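PDB 2IAY: hypothetical protein from Lactobacillus plantarum, which is of unknown function but belongs to the DUF1831 family and may play a role in amino-acid metabolism. Local coordinates for residues A[9-13]-A[82-86]. Numbering follows the deposited sequence.
Sequences KLDGD and RANIF
A type II beta turn, Leu10-Asp13, closed by Asp13 N to Leu10 O (2.9 Å), lies against irregular segment 82-86, with CA pairs Asp11-Asn84 (5.0 Å) and Gly12-Phe86 (5.1 Å). Gly12, third in the turn, has positive phi (83/-11), where a CB would jam against the Asp11 carbonyl and strike Asn84 OD1. Asp11 (chi1 m) salt-bridges the guanidinium edge of Arg82 (m, chi2 off-well at -117°) through a nearly linear Arg82 NE to Asp11 OD2 hydrogen bond (2.8 Å); NH2 adds weak bonds of 3.4 Å to OD1 and OD2. Asn84 (t) forms an Asx turn, OD1 accepting from Phe86 N (3.0 Å) and Lys87 N. Asp13 (t) CB lies over the Phe86 (m) ring face, a CH-pi contact 3.9 Å from the centroid; Leu10 (m,t) CB is 4.1 Å from Phe86 CE2. One water links Asp11 O (2.7 Å) to Ile85 N (2.9 Å). The contact ties the 7-8/17-19 strand connection to the loop before helix 92-107; on that helix Leu10 packs against Leu98, Phe86 against Val95, and Asp13 salt-bridges Arg99.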
loop_
_atom_site.group_PDB
_atom_site.type_symbol
_atom_site.label_atom_id
_atom_site.label_comp_id
_atom_site.label_asym_id
_atom_site.label_seq_id
_atom_site.Cartn_x
_atom_site.Cartn_y
_atom_site.Cartn_z
ATOM N N LYS A 9 -5.396 2.717 7.908
ATOM C CA LYS A 9 -4.379 3.510 8.551
ATOM C C LYS A 9 -3.206 2.598 8.826
ATOM O O LYS A 9 -3.346 1.640 9.579
ATOM C CB LYS A 9 -4.887 4.107 9.867
ATOM C CG LYS A 9 -3.846 4.940 10.553
ATOM C CD LYS A 9 -4.364 5.489 11.857
ATOM C CE LYS A 9 -5.337 6.593 11.566
ATOM N N LEU A 10 -2.061 2.855 8.200
ATOM C CA LEU A 10 -0.866 2.084 8.431
ATOM C C LEU A 10 -0.413 2.179 9.868
ATOM O O LEU A 10 -0.647 3.186 10.543
ATOM C CB LEU A 10 0.277 2.524 7.500
ATOM C CG LEU A 10 -0.006 2.367 6.001
ATOM C CD1 LEU A 10 1.088 3.107 5.245
ATOM C CD2 LEU A 10 -0.058 0.888 5.610
ATOM N N ASP A 11 0.229 1.099 10.342
ATOM C CA ASP A 11 0.676 1.088 11.710
ATOM C C ASP A 11 1.541 2.310 11.976
ATOM O O ASP A 11 2.532 2.592 11.278
ATOM C CB ASP A 11 1.496 -0.198 11.998
ATOM C CG ASP A 11 0.677 -1.438 12.065
ATOM O OD1 ASP A 11 -0.562 -1.393 12.090
ATOM O OD2 ASP A 11 1.281 -2.515 12.239
ATOM N N GLY A 12 1.170 3.058 13.013
ATOM C CA GLY A 12 1.919 4.220 13.377
ATOM C C GLY A 12 1.642 5.500 12.629
ATOM O O GLY A 12 2.143 6.554 12.981
ATOM N N ASP A 13 0.906 5.416 11.551
ATOM C CA ASP A 13 0.722 6.584 10.721
ATOM C C ASP A 13 -0.258 7.569 11.357
ATOM O O ASP A 13 -1.144 7.179 12.114
ATOM C CB ASP A 13 0.250 6.099 9.333
ATOM C CG ASP A 13 0.552 7.077 8.196
ATOM O OD1 ASP A 13 0.817 8.291 8.432
ATOM O OD2 ASP A 13 0.448 6.640 7.001
ATOM N N ARG A 82 4.411 -7.649 10.671
ATOM C CA ARG A 82 3.940 -6.257 10.737
ATOM C C ARG A 82 5.035 -5.331 11.232
ATOM O O ARG A 82 5.758 -5.637 12.201
ATOM C CB ARG A 82 2.723 -6.082 11.674
ATOM C CG ARG A 82 1.505 -6.792 11.283
ATOM C CD ARG A 82 0.395 -5.870 10.978
ATOM N NE ARG A 82 0.003 -4.977 12.066
ATOM C CZ ARG A 82 -0.969 -5.210 12.953
ATOM N NH1 ARG A 82 -1.633 -6.395 13.045
ATOM N NH2 ARG A 82 -1.224 -4.239 13.812
ATOM N N ALA A 83 5.128 -4.187 10.589
ATOM C CA ALA A 83 6.102 -3.169 10.907
ATOM C C ALA A 83 5.400 -1.850 11.057
ATOM O O ALA A 83 4.381 -1.580 10.405
ATOM C CB ALA A 83 7.158 -3.072 9.805
ATOM N N ASN A 84 6.013 -1.005 11.855
ATOM C CA ASN A 84 5.579 0.380 12.090
ATOM C C ASN A 84 6.725 1.268 11.680
ATOM O O ASN A 84 7.736 1.343 12.369
ATOM C CB ASN A 84 5.258 0.562 13.589
ATOM C CG ASN A 84 4.718 1.940 13.947
ATOM O OD1 ASN A 84 5.077 2.932 13.325
ATOM N ND2 ASN A 84 3.919 2.012 15.019
ATOM N N ILE A 85 6.593 1.897 10.511
ATOM C CA ILE A 85 7.691 2.710 9.997
ATOM C C ILE A 85 7.626 4.155 10.488
ATOM O O ILE A 85 8.509 4.949 10.127
ATOM C CB ILE A 85 7.772 2.584 8.425
ATOM C CG1 ILE A 85 6.705 3.383 7.729
ATOM C CG2 ILE A 85 7.733 1.132 7.950
ATOM C CD1 ILE A 85 6.960 3.531 6.202
ATOM N N PHE A 86 6.579 4.542 11.217
ATOM C CA PHE A 86 6.341 5.970 11.605
ATOM C C PHE A 86 6.690 6.345 13.030
ATOM O O PHE A 86 7.047 7.502 13.297
ATOM C CB PHE A 86 4.874 6.335 11.408
ATOM C CG PHE A 86 4.441 6.229 10.006
ATOM C CD1 PHE A 86 4.698 7.248 9.116
ATOM C CD2 PHE A 86 3.856 5.083 9.529
ATOM C CE1 PHE A 86 4.278 7.142 7.851
ATOM C CE2 PHE A 86 3.474 4.987 8.245
ATOM C CZ PHE A 86 3.694 6.019 7.389
HETATM O O HOH W 1 4.057 1.640 9.201
#